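Local coordinates for protein putative C39-like peptidase (PDB 3ERV) that is of unknown function but, as a putative C39-like member of the papain-like peptidase clan, probably cleaves peptide bonds with a catalytic cysteine, at residues N36-Q41 with L59-I64; V52-M57 with R193-D198; K137-G142 with V180-Y185; A141-V146 with I221-R226. All blocks are in the same frame, centred on the assembly; numbering follows the deposited sequence.

Interaction 1: N36-Q41 with L59-I64; sequences NVPFIQ and LQYAGI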
loop_
_atom_site.group_PDB
_atom_site.type_symbol
_atom_site.label_atom_id
_atom_site.label_comp_id
_atom_site.label_asym_id
_atom_site.label_seq_id
_atom_site.Cartn_x
_atom_site.Cartn_y
_atom_site.Cartn_z
ATOM N N ASN A 36 -3.744 17.619 3.776
ATOM C CA ASN A 36 -5.135 17.357 4.203
ATOM C C ASN A 36 -5.725 16.020 3.794
ATOM O O ASN A 36 -6.959 15.773 3.920
ATOM C CB ASN A 36 -6.079 18.544 3.899
ATOM C CG ASN A 36 -5.849 19.701 4.863
ATOM O OD1 ASN A 36 -5.066 19.559 5.832
ATOM N ND2 ASN A 36 -6.552 20.825 4.656
ATOM N N VAL A 37 -4.840 15.153 3.323
ATOM C CA VAL A 37 -5.176 13.744 3.147
ATOM C C VAL A 37 -5.602 13.270 4.546
ATOM O O VAL A 37 -4.871 13.460 5.518
ATOM C CB VAL A 37 -3.930 12.923 2.599
ATOM C CG1 VAL A 37 -4.153 11.384 2.700
ATOM C CG2 VAL A 37 -3.567 13.398 1.165
ATOM N N PRO A 38 -6.793 12.654 4.648
ATOM C CA PRO A 38 -7.305 12.211 5.964
ATOM C C PRO A 38 -6.365 11.200 6.647
ATOM O O PRO A 38 -5.639 10.494 5.992
ATOM C CB PRO A 38 -8.659 11.532 5.617
ATOM C CG PRO A 38 -9.060 12.067 4.349
ATOM C CD PRO A 38 -7.781 12.492 3.565
ATOM N N PHE A 39 -6.373 11.151 7.977
ATOM C CA PHE A 39 -5.474 10.279 8.699
ATOM C C PHE A 39 -6.326 9.206 9.358
ATOM O O PHE A 39 -7.260 9.518 10.094
ATOM C CB PHE A 39 -4.623 11.106 9.722
ATOM C CG PHE A 39 -3.989 10.277 10.831
ATOM C CD1 PHE A 39 -2.785 9.667 10.662
ATOM C CD2 PHE A 39 -4.630 10.151 12.072
ATOM C CE1 PHE A 39 -2.215 8.896 11.713
ATOM C CE2 PHE A 39 -4.073 9.401 13.117
ATOM C CZ PHE A 39 -2.862 8.771 12.930
ATOM N N ILE A 40 -5.992 7.943 9.077
ATOM C CA ILE A 40 -6.605 6.759 9.718
ATOM C C ILE A 40 -5.524 5.767 10.222
ATOM O O ILE A 40 -4.454 5.605 9.610
ATOM C CB ILE A 40 -7.560 6.010 8.736
ATOM C CG1 ILE A 40 -8.469 7.017 8.012
ATOM C CG2 ILE A 40 -8.446 4.979 9.520
ATOM C CD1 ILE A 40 -9.287 6.432 6.836
ATOM N N GLN A 41 -5.821 5.106 11.341
ATOM C CA GLN A 41 -4.957 4.094 11.913
ATOM C C GLN A 41 -5.621 2.739 11.666
ATOM O O GLN A 41 -6.834 2.657 11.795
ATOM C CB GLN A 41 -4.812 4.339 13.429
ATOM C CG GLN A 41 -3.869 5.526 13.761
ATOM C CD GLN A 41 -2.431 5.331 13.226
ATOM O OE1 GLN A 41 -1.531 4.877 13.969
ATOM N NE2 GLN A 41 -2.202 5.681 11.926
ATOM N N LEU A 59 -9.064 6.890 -0.972
ATOM C CA LEU A 59 -10.464 6.974 -1.450
ATOM C C LEU A 59 -11.262 8.152 -0.841
ATOM O O LEU A 59 -11.975 8.860 -1.563
ATOM C CB LEU A 59 -11.189 5.652 -1.139
ATOM C CG LEU A 59 -10.748 4.483 -2.070
ATOM C CD1 LEU A 59 -11.512 3.193 -1.742
ATOM C CD2 LEU A 59 -10.969 4.886 -3.531
ATOM N N GLN A 60 -11.179 8.326 0.481
ATOM C CA GLN A 60 -11.744 9.501 1.160
ATOM C C GLN A 60 -11.294 10.825 0.554
ATOM O O GLN A 60 -12.132 11.694 0.253
ATOM C CB GLN A 60 -11.414 9.488 2.667
ATOM C CG GLN A 60 -12.167 8.431 3.369
ATOM C CD GLN A 60 -11.841 8.341 4.840
ATOM O OE1 GLN A 60 -11.110 9.188 5.388
ATOM N NE2 GLN A 60 -12.392 7.301 5.508
ATOM N N TYR A 61 -9.981 11.006 0.397
ATOM C CA TYR A 61 -9.472 12.246 -0.210
ATOM C C TYR A 61 -9.983 12.420 -1.640
ATOM O O TYR A 61 -10.217 13.529 -2.083
ATOM C CB TYR A 61 -7.957 12.212 -0.292
ATOM C CG TYR A 61 -7.295 13.540 -0.511
ATOM C CD1 TYR A 61 -7.453 14.576 0.412
ATOM C CD2 TYR A 61 -6.477 13.749 -1.628
ATOM C CE1 TYR A 61 -6.770 15.786 0.242
ATOM C CE2 TYR A 61 -5.822 14.960 -1.836
ATOM C CZ TYR A 61 -5.963 15.960 -0.894
ATOM O OH TYR A 61 -5.307 17.124 -1.082
ATOM N N ALA A 62 -10.136 11.320 -2.358
ATOM C CA ALA A 62 -10.722 11.378 -3.699
ATOM C C ALA A 62 -12.235 11.694 -3.694
ATOM O O ALA A 62 -12.820 11.858 -4.755
ATOM C CB ALA A 62 -10.441 10.085 -4.448
ATOM N N GLY A 63 -12.874 11.776 -2.517
ATOM C CA GLY A 63 -14.276 12.116 -2.482
ATOM C C GLY A 63 -15.232 10.965 -2.180
ATOM O O GLY A 63 -16.447 11.152 -2.166
ATOM N N ILE A 64 -14.702 9.767 -1.917
ATOM C CA ILE A 64 -15.573 8.611 -1.668
ATOM C C ILE A 64 -15.867 8.471 -0.168
ATOM O O ILE A 64 -14.931 8.556 0.651
ATOM C CB ILE A 64 -14.921 7.286 -2.177
ATOM C CG1 ILE A 64 -14.454 7.438 -3.637
ATOM C CG2 ILE A 64 -15.885 6.066 -1.916
ATOM C CD1 ILE A 64 -15.595 7.726 -4.629
HETATM O O HOH W 1 -4.099 18.455 0.945
#

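Interaction 2: V52-M57 with R193-D198; sequences VTSLAM and RDPLKD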
loop_
_atom_site.group_PDB
_atom_site.type_symbol
_atom_site.label_atom_id
_atom_site.label_comp_id
_atom_site.label_asym_id
_atom_site.label_seq_id
_atom_site.Cartn_x
_atom_site.Cartn_y
_atom_site.Cartn_z
ATOM N N VAL A 52 -5.580 -1.877 3.227
ATOM C CA VAL A 52 -6.943 -1.361 3.099
ATOM C C VAL A 52 -7.098 -0.005 3.813
ATOM O O VAL A 52 -7.947 0.816 3.436
ATOM C CB VAL A 52 -8.053 -2.362 3.552
ATOM C CG1 VAL A 52 -8.041 -3.666 2.692
ATOM C CG2 VAL A 52 -8.015 -2.678 5.089
ATOM N N THR A 53 -6.313 0.212 4.860
ATOM C CA THR A 53 -6.409 1.476 5.603
ATOM C C THR A 53 -5.819 2.639 4.798
ATOM O O THR A 53 -6.412 3.725 4.794
ATOM C CB THR A 53 -5.774 1.370 7.026
ATOM O OG1 THR A 53 -6.423 0.317 7.754
ATOM C CG2 THR A 53 -5.973 2.657 7.803
ATOM N N SER A 54 -4.657 2.418 4.135
ATOM C CA SER A 54 -4.066 3.388 3.188
ATOM C C SER A 54 -4.995 3.674 1.990
ATOM O O SER A 54 -5.165 4.827 1.534
ATOM C CB SER A 54 -2.722 2.866 2.638
ATOM O OG SER A 54 -1.721 2.700 3.677
ATOM N N LEU A 55 -5.572 2.599 1.473
ATOM C CA LEU A 55 -6.543 2.719 0.441
ATOM C C LEU A 55 -7.742 3.551 0.921
ATOM O O LEU A 55 -8.199 4.397 0.178
ATOM C CB LEU A 55 -6.992 1.340 -0.095
ATOM C CG LEU A 55 -7.974 1.507 -1.284
ATOM C CD1 LEU A 55 -7.292 2.199 -2.500
ATOM C CD2 LEU A 55 -8.621 0.134 -1.689
ATOM N N ALA A 56 -8.221 3.333 2.149
ATOM C CA ALA A 56 -9.313 4.136 2.677
ATOM C C ALA A 56 -9.026 5.658 2.707
ATOM O O ALA A 56 -9.807 6.472 2.191
ATOM C CB ALA A 56 -9.782 3.591 4.069
ATOM N N MET A 57 -7.865 6.026 3.218
ATOM C CA MET A 57 -7.402 7.428 3.194
ATOM C C MET A 57 -7.388 8.014 1.773
ATOM O O MET A 57 -7.825 9.167 1.556
ATOM C CB MET A 57 -5.972 7.540 3.796
ATOM C CG MET A 57 -5.885 7.433 5.357
ATOM S SD MET A 57 -4.194 7.649 6.106
ATOM C CE MET A 57 -3.610 5.955 6.185
ATOM N N ARG A 193 1.456 9.092 5.151
ATOM C CA ARG A 193 0.487 8.628 6.166
ATOM C C ARG A 193 0.749 7.138 6.404
ATOM O O ARG A 193 0.650 6.313 5.484
ATOM C CB ARG A 193 -0.967 8.833 5.692
ATOM C CG ARG A 193 -1.401 10.276 5.616
ATOM C CD ARG A 193 -1.965 10.827 6.920
ATOM N NE ARG A 193 -2.454 12.169 6.609
ATOM C CZ ARG A 193 -1.813 13.301 6.860
ATOM N NH1 ARG A 193 -0.637 13.269 7.514
ATOM N NH2 ARG A 193 -2.365 14.462 6.470
ATOM N N ASP A 194 1.108 6.798 7.634
ATOM C CA ASP A 194 1.406 5.426 8.000
ATOM C C ASP A 194 0.337 4.909 8.972
ATOM O O ASP A 194 0.269 5.383 10.125
ATOM C CB ASP A 194 2.779 5.402 8.663
ATOM C CG ASP A 194 3.255 4.008 8.958
ATOM O OD1 ASP A 194 2.418 3.115 9.257
ATOM O OD2 ASP A 194 4.490 3.819 8.864
ATOM N N PRO A 195 -0.494 3.937 8.519
ATOM C CA PRO A 195 -1.631 3.448 9.307
ATOM C C PRO A 195 -1.228 2.778 10.630
ATOM O O PRO A 195 -2.088 2.514 11.463
ATOM C CB PRO A 195 -2.340 2.439 8.367
ATOM C CG PRO A 195 -1.323 2.077 7.321
ATOM C CD PRO A 195 -0.332 3.218 7.228
ATOM N N LEU A 196 0.066 2.527 10.817
ATOM C CA LEU A 196 0.587 2.055 12.092
ATOM C C LEU A 196 1.299 3.115 12.942
ATOM O O LEU A 196 1.799 2.795 14.009
ATOM C CB LEU A 196 1.565 0.926 11.870
ATOM C CG LEU A 196 0.931 -0.460 11.698
ATOM C CD1 LEU A 196 2.035 -1.467 11.365
ATOM C CD2 LEU A 196 0.176 -0.860 12.957
ATOM N N LYS A 197 1.389 4.355 12.491
ATOM C CA LYS A 197 2.049 5.370 13.316
ATOM C C LYS A 197 1.110 6.504 13.651
ATOM O O LYS A 197 0.553 7.157 12.767
ATOM C CB LYS A 197 3.281 5.937 12.631
ATOM C CG LYS A 197 4.386 4.956 12.365
ATOM C CD LYS A 197 5.370 5.551 11.341
ATOM C CE LYS A 197 6.684 4.822 11.323
ATOM N NZ LYS A 197 7.280 4.966 12.649
ATOM N N ASP A 198 0.956 6.762 14.938
ATOM C CA ASP A 198 -0.043 7.720 15.403
ATOM C C ASP A 198 0.379 9.181 15.238
ATOM O O ASP A 198 0.591 9.888 16.231
ATOM C CB ASP A 198 -0.351 7.450 16.867
ATOM C CG ASP A 198 -1.737 7.898 17.257
ATOM O OD1 ASP A 198 -2.422 8.544 16.422
ATOM O OD2 ASP A 198 -2.147 7.584 18.399
#

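Interaction 3: K137-G142 with V180-Y185; sequences KSVKAG and VVLIGY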
loop_
_atom_site.group_PDB
_atom_site.type_symbol
_atom_site.label_atom_id
_atom_site.label_comp_id
_atom_site.label_asym_id
_atom_site.label_seq_id
_atom_site.Cartn_x
_atom_site.Cartn_y
_atom_site.Cartn_z
ATOM N N LYS A 137 5.076 13.175 -9.552
ATOM C CA LYS A 137 4.229 13.951 -10.433
ATOM C C LYS A 137 2.792 13.847 -9.954
ATOM O O LYS A 137 2.086 14.854 -9.920
ATOM C CB LYS A 137 4.309 13.435 -11.871
ATOM C CG LYS A 137 5.384 14.132 -12.732
ATOM C CD LYS A 137 5.672 13.362 -14.033
ATOM C CE LYS A 137 4.446 12.575 -14.533
ATOM N NZ LYS A 137 3.284 13.414 -14.989
ATOM N N SER A 138 2.360 12.624 -9.623
ATOM C CA SER A 138 0.993 12.391 -9.118
ATOM C C SER A 138 0.738 13.272 -7.899
ATOM O O SER A 138 -0.260 13.980 -7.830
ATOM C CB SER A 138 0.770 10.925 -8.730
ATOM O OG SER A 138 -0.563 10.726 -8.226
ATOM N N VAL A 139 1.655 13.218 -6.941
ATOM C CA VAL A 139 1.507 13.975 -5.710
ATOM C C VAL A 139 1.476 15.470 -6.013
ATOM O O VAL A 139 0.652 16.237 -5.494
ATOM C CB VAL A 139 2.683 13.677 -4.768
ATOM C CG1 VAL A 139 2.632 14.607 -3.528
ATOM C CG2 VAL A 139 2.704 12.156 -4.404
ATOM N N LYS A 140 2.379 15.893 -6.881
ATOM C CA LYS A 140 2.432 17.302 -7.222
ATOM C C LYS A 140 1.121 17.667 -7.939
ATOM O O LYS A 140 0.584 18.747 -7.729
ATOM C CB LYS A 140 3.640 17.564 -8.125
ATOM C CG LYS A 140 3.532 18.856 -8.859
ATOM C CD LYS A 140 4.390 19.860 -8.211
ATOM C CE LYS A 140 5.608 20.023 -9.084
ATOM N NZ LYS A 140 5.366 21.098 -10.105
ATOM N N ALA A 141 0.588 16.765 -8.764
ATOM C CA ALA A 141 -0.701 17.071 -9.402
ATOM C C ALA A 141 -1.871 17.020 -8.397
ATOM O O ALA A 141 -3.004 17.372 -8.726
ATOM C CB ALA A 141 -0.960 16.162 -10.589
ATOM N N GLY A 142 -1.603 16.609 -7.167
ATOM C CA GLY A 142 -2.636 16.663 -6.137
ATOM C C GLY A 142 -3.242 15.317 -5.774
ATOM O O GLY A 142 -4.219 15.244 -5.002
ATOM N N VAL A 180 1.687 2.273 2.959
ATOM C CA VAL A 180 1.496 3.650 3.433
ATOM C C VAL A 180 1.003 4.518 2.259
ATOM O O VAL A 180 1.000 4.095 1.102
ATOM C CB VAL A 180 2.818 4.270 4.084
ATOM C CG1 VAL A 180 3.410 3.366 5.213
ATOM C CG2 VAL A 180 3.861 4.573 3.034
ATOM N N VAL A 181 0.576 5.733 2.568
ATOM C CA VAL A 181 0.177 6.699 1.554
ATOM C C VAL A 181 1.271 7.726 1.434
ATOM O O VAL A 181 1.625 8.359 2.444
ATOM C CB VAL A 181 -1.173 7.453 1.910
ATOM C CG1 VAL A 181 -1.626 8.328 0.724
ATOM C CG2 VAL A 181 -2.282 6.438 2.343
ATOM N N LEU A 182 1.787 7.878 0.216
ATOM C CA LEU A 182 2.716 8.947 -0.142
ATOM C C LEU A 182 1.963 10.252 -0.340
ATOM O O LEU A 182 1.114 10.381 -1.242
ATOM C CB LEU A 182 3.497 8.600 -1.416
ATOM C CG LEU A 182 4.455 9.688 -1.961
ATOM C CD1 LEU A 182 5.615 9.970 -1.002
ATOM C CD2 LEU A 182 4.990 9.316 -3.333
ATOM N N ILE A 183 2.241 11.226 0.506
ATOM C CA ILE A 183 1.489 12.435 0.432
ATOM C C ILE A 183 2.352 13.667 0.181
ATOM O O ILE A 183 1.830 14.792 0.113
ATOM C CB ILE A 183 0.655 12.679 1.712
ATOM C CG1 ILE A 183 1.559 13.018 2.920
ATOM C CG2 ILE A 183 -0.393 11.502 1.971
ATOM C CD1 ILE A 183 0.737 13.636 4.111
ATOM N N GLY A 184 3.656 13.472 0.040
ATOM C CA GLY A 184 4.531 14.631 -0.128
ATOM C C GLY A 184 6.006 14.297 -0.277
ATOM O O GLY A 184 6.418 13.160 -0.055
ATOM N N TYR A 185 6.800 15.290 -0.663
ATOM C CA TYR A 185 8.251 15.102 -0.811
ATOM C C TYR A 185 8.996 16.430 -0.770
ATOM O O TYR A 185 8.461 17.477 -1.147
ATOM C CB TYR A 185 8.566 14.403 -2.139
ATOM C CG TYR A 185 8.097 15.165 -3.357
ATOM C CD1 TYR A 185 8.957 16.031 -4.053
ATOM C CD2 TYR A 185 6.781 15.030 -3.824
ATOM C CE1 TYR A 185 8.523 16.736 -5.186
ATOM C CE2 TYR A 185 6.347 15.719 -4.939
ATOM C CZ TYR A 185 7.214 16.581 -5.623
ATOM O OH TYR A 185 6.743 17.278 -6.739
#

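Interaction 4: A141-V146 with I221-R226; sequences AGQPVV and ISYVKR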
loop_
_atom_site.group_PDB
_atom_site.type_symbol
_atom_site.label_atom_id
_atom_site.label_comp_id
_atom_site.label_asym_id
_atom_site.label_seq_id
_atom_site.Cartn_x
_atom_site.Cartn_y
_atom_site.Cartn_z
ATOM N N ALA A 141 0.588 16.765 -8.764
ATOM C CA ALA A 141 -0.701 17.071 -9.402
ATOM C C ALA A 141 -1.871 17.020 -8.397
ATOM O O ALA A 141 -3.004 17.372 -8.726
ATOM C CB ALA A 141 -0.960 16.162 -10.589
ATOM N N GLY A 142 -1.603 16.609 -7.167
ATOM C CA GLY A 142 -2.636 16.663 -6.137
ATOM C C GLY A 142 -3.242 15.317 -5.774
ATOM O O GLY A 142 -4.219 15.244 -5.002
ATOM N N GLN A 143 -2.699 14.245 -6.343
ATOM C CA GLN A 143 -3.204 12.881 -6.062
ATOM C C GLN A 143 -2.175 12.046 -5.280
ATOM O O GLN A 143 -1.119 11.686 -5.820
ATOM C CB GLN A 143 -3.628 12.126 -7.340
ATOM C CG GLN A 143 -4.895 12.680 -8.007
ATOM C CD GLN A 143 -4.643 14.056 -8.526
ATOM O OE1 GLN A 143 -3.708 14.272 -9.321
ATOM N NE2 GLN A 143 -5.425 15.020 -8.053
ATOM N N PRO A 144 -2.493 11.730 -4.021
ATOM C CA PRO A 144 -1.586 10.905 -3.196
ATOM C C PRO A 144 -1.550 9.454 -3.715
ATOM O O PRO A 144 -2.417 9.038 -4.520
ATOM C CB PRO A 144 -2.226 10.964 -1.797
ATOM C CG PRO A 144 -3.723 11.114 -2.055
ATOM C CD PRO A 144 -3.825 11.915 -3.394
ATOM N N VAL A 145 -0.558 8.690 -3.279
ATOM C CA VAL A 145 -0.304 7.389 -3.886
ATOM C C VAL A 145 -0.168 6.325 -2.776
ATOM O O VAL A 145 0.611 6.499 -1.852
ATOM C CB VAL A 145 1.010 7.456 -4.738
ATOM C CG1 VAL A 145 1.308 6.107 -5.489
ATOM C CG2 VAL A 145 0.956 8.668 -5.671
ATOM N N VAL A 146 -0.927 5.240 -2.875
ATOM C CA VAL A 146 -0.781 4.145 -1.960
ATOM C C VAL A 146 0.414 3.286 -2.413
ATOM O O VAL A 146 0.500 2.896 -3.591
ATOM C CB VAL A 146 -2.054 3.306 -1.921
ATOM C CG1 VAL A 146 -1.854 2.003 -1.061
ATOM C CG2 VAL A 146 -3.232 4.162 -1.450
ATOM N N ILE A 221 -0.593 2.460 -6.242
ATOM C CA ILE A 221 -1.955 2.693 -6.730
ATOM C C ILE A 221 -2.295 4.179 -6.505
ATOM O O ILE A 221 -2.013 4.743 -5.446
ATOM C CB ILE A 221 -3.015 1.859 -5.958
ATOM C CG1 ILE A 221 -2.789 0.343 -6.077
ATOM C CG2 ILE A 221 -4.458 2.267 -6.340
ATOM C CD1 ILE A 221 -2.662 -0.091 -7.471
ATOM N N SER A 222 -2.940 4.801 -7.475
ATOM C CA SER A 222 -3.439 6.152 -7.247
ATOM C C SER A 222 -4.744 6.352 -8.010
ATOM O O SER A 222 -5.455 5.375 -8.310
ATOM C CB SER A 222 -2.387 7.210 -7.641
ATOM O OG SER A 222 -2.816 8.526 -7.263
ATOM N N TYR A 223 -5.074 7.602 -8.317
ATOM C CA TYR A 223 -6.199 7.861 -9.189
ATOM C C TYR A 223 -5.903 9.167 -9.946
ATOM O O TYR A 223 -4.956 9.899 -9.619
ATOM C CB TYR A 223 -7.515 7.960 -8.374
ATOM C CG TYR A 223 -7.463 9.116 -7.363
ATOM C CD1 TYR A 223 -8.039 10.361 -7.650
ATOM C CD2 TYR A 223 -6.771 8.977 -6.148
ATOM C CE1 TYR A 223 -7.953 11.424 -6.734
ATOM C CE2 TYR A 223 -6.684 10.017 -5.228
ATOM C CZ TYR A 223 -7.275 11.240 -5.515
ATOM O OH TYR A 223 -7.180 12.291 -4.584
ATOM N N VAL A 224 -6.722 9.476 -10.950
ATOM C CA VAL A 224 -6.563 10.738 -11.658
ATOM C C VAL A 224 -7.778 11.672 -11.461
ATOM O O VAL A 224 -8.917 11.217 -11.226
ATOM C CB VAL A 224 -6.234 10.501 -13.161
ATOM C CG1 VAL A 224 -4.872 9.807 -13.288
ATOM C CG2 VAL A 224 -7.326 9.667 -13.830
ATOM N N LYS A 225 -7.532 12.975 -11.541
ATOM C CA LYS A 225 -8.599 13.985 -11.346
ATOM C C LYS A 225 -9.867 13.771 -12.169
ATOM O O LYS A 225 -10.985 13.875 -11.643
ATOM C CB LYS A 225 -8.070 15.374 -11.643
ATOM C CG LYS A 225 -7.727 16.162 -10.425
ATOM C CD LYS A 225 -7.249 17.547 -10.846
ATOM C CE LYS A 225 -6.599 18.296 -9.683
ATOM N NZ LYS A 225 -5.452 17.559 -9.057
ATOM N N ARG A 226 -9.707 13.476 -13.462
ATOM C CA ARG A 226 -10.868 13.380 -14.355
ATOM C C ARG A 226 -11.047 12.013 -14.997
ATOM O O ARG A 226 -10.065 11.347 -15.309
ATOM C CB ARG A 226 -10.768 14.434 -15.455
HETATM O O HOH W 2 -7.523 15.072 -5.956
#

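Interaction 1: N36-Q41 with L59-I64
Val37 presents a methyl group squarely to the ring of Tyr61. CG2 of Val37 lies 3.8 Å from the Tyr61 ring centroid and only 1° off the ring normal, the geometry of a CH-pi contact over the middle of the face. With Val37 CG1 anti to the backbone N (chi1 167°), CG2 is the branch beside that nitrogen and the one that meets the ring. Pro38 crosses Tyr61 at about a right angle, its CD 3.8 Å from Tyr61 CD1 in an oblique approach. Gln60, extended beyond CG, slides past Pro38 in the opposite direction, bringing its OE1 to 3.4 Å from Pro38 CB. It then meets Ile40 tip to tip, with Ile40 CD1 3.5 Å from Gln60 NE2; both contacts are packing against carbon, and the polar need of NE2 is met by Val66 O. No direct hydrogen bond joins the two segments. One water bridges them instead, accepting from Asn36 N at 3.0 Å and hydrogen-bonded to Tyr61 OH at 2.7 Å. The contact lies at the surface, where helix 50-61 finishes in a Schellman motif at Gly63. The loop that follows strand 32-33 thus runs along the C-terminal turn of this helix: Ile40 also packs on Thr53, Ala56 and Met57 of the helix, Arg193 at the end of strand 189-193 bonds to Val37 O, and Tyr61 reaches Tyr223 of strand 220-223.

Interaction 2: V52-M57 with R193-D198
Met57 reaches Arg193 because its CG stands anti to the carbonyl carbon (chi1 -75°) and SD continues the chain anti (chi2 -177°); chi3 of -92° then bends CE aside. SD of Met57 lies 3.5 Å from Arg193 CB, and the two chains cross obliquely. The methyl turns toward the proline, more loosely, with Met57 CE 4.3 Å from Pro195 CB. Thr53 and Pro195 slide past each other in opposite directions, with Thr53 CG2 3.7 Å from Pro195 CB. On another part of the same ring, Pro195 CG sits 3.7 Å from Ser54 OG. Every touching side chain is buried, and no hydrogen bond crosses the interface: the hydroxyls of Thr53 and Ser54 are bonded to Gly49 O and Cys50 O, while the Arg193 guanidinium bonds to Val37 O. Between Arg193 and Pro195, Asp194 turns away from the helix. Its OD1 accepts from Leu196 N at 2.9 Å, an Asx turn within the type I turn from Asp194 to Lys197, and is also hydrogen-bonded to His178 NE2. With Cys50, at the start of the same helix, His178 and Asp194 probably form a Cys-His-Asp triad, consistent with the papain-like active site of a C39-like peptidase.

Interaction 3: K137-G142 with V180-Y185
Val139, on the last turn of helix 132-140, packs against a classic beta bulge in strand 177-185, where Ile183 and Gly184 both face Tyr191. The nearest backbone approach, Val139 CA to Ile183 CA at 6.3 Å, falls at this bulge. The two methyls of Val139 divide the work. CG1, anti to the backbone N (chi1 173°), packs on the backbone of the bulge, 3.7 Å from Ile183 O and 3.9 Å from Gly184 N. CG2 meets the leucine before the bulge, with Val139 CG2 3.8 Å from Leu182 CD2, the two side chains crossing at about a right angle.

Beyond the bulge, Tyr185 turns its ring to the helix. CG occupies the crowded position between the backbone N and the carbonyl carbon (chi1 60°). The ring edge then faces the helix: Val139 CG1 is near the ring plane, 4.1 Å from Tyr185 CE2. The phenol oxygen lies beside the aliphatic part of Lys140, with Tyr185 OH 3.4 Å from Lys140 CB, while the bent lysine chain leads its ammonium away from the strand. No hydrogen bond spans the two segments, so their union is one of van der Waals packing. Tyr136 meets the Tyr185 ring, and Val32 of the adjacent strand 32-33 touches both Val139 and Tyr185. The helix ends in a Schellman motif, Gly142 N bonding to Val139 O at 2.8 Å with positive phi at Gly142. Together these features make a helix-on-sheet layer, in which helix 132-140 packs on the face of the antiparallel sheet that carries Leu182.

Interaction 4: A141-V146 with I221-R226
Val146 and Ile221 form the backbone part of the contact, an antiparallel hydrogen-bonded pair. Val146 N donates to Ile221 O at 2.8 Å and Ile221 N to Val146 O at 2.9 Å. The same Ile221 O receives a CA-H...O contact from Val145 CA at 3.5 Å.

Further along, side chains replace the backbone ladder. Ser222 OG, anti to its own backbone N (chi1 -173°), donates to Pro144 O at 2.8 Å, lying 38° above the carbonyl plane. This hydroxyl is also hydrogen-bonded to Ser138 OG, so strand 220-223, Pro144 and helix 132-140 are joined through one atom. Lys225 NZ is modelled 2.5 Å from Ala141 O, too short to be taken at face value, although a bond between the two is plausible. A water joins Tyr223 OH, at 3.1 Å, to Gly142 O by a weak bond.

Apolar contacts centre on the Tyr223 ring. Gln143 CG sits over one face, offset toward the rim, 3.8 Å from the Tyr223 ring centroid and 23° off its normal, a CH-pi contact; the two side chains cross at about a right angle. Pro144 CD approaches the ring obliquely and lies 3.6 Å from Tyr223 OH.

Chemically, the pairing passes from regular sheet bonds to carbonyls met by a side-chain hydroxyl and a water. Carbonyls between helix 132-140 and strand 145-150 draw these two and probably an ammonium; if the Lys225 pairing holds, the partial negative charge of the helix C-terminal end would help to stabilise its ammonium.

From the N terminus, interaction 1 closes a short loop that takes in most of helix 50-61 and pins the segment after strand 32-33 to the helix's far end. Interaction 2 starts from that helix, inside this loop, and closes only at 193-198, so the two cross. Interactions 3 and 4 both leave from 137-142 and the residues just after it: interaction 3 closes at strand 177-185, nested inside the loop of interaction 2, whereas interaction 4 runs on to 221-226 and crosses interaction 2. Helix 50-61 is thereby tied to the sheet through residues 193-198, and the adjacent strands 145-150, 177-185 and 220-223 are tied to helix 132-140.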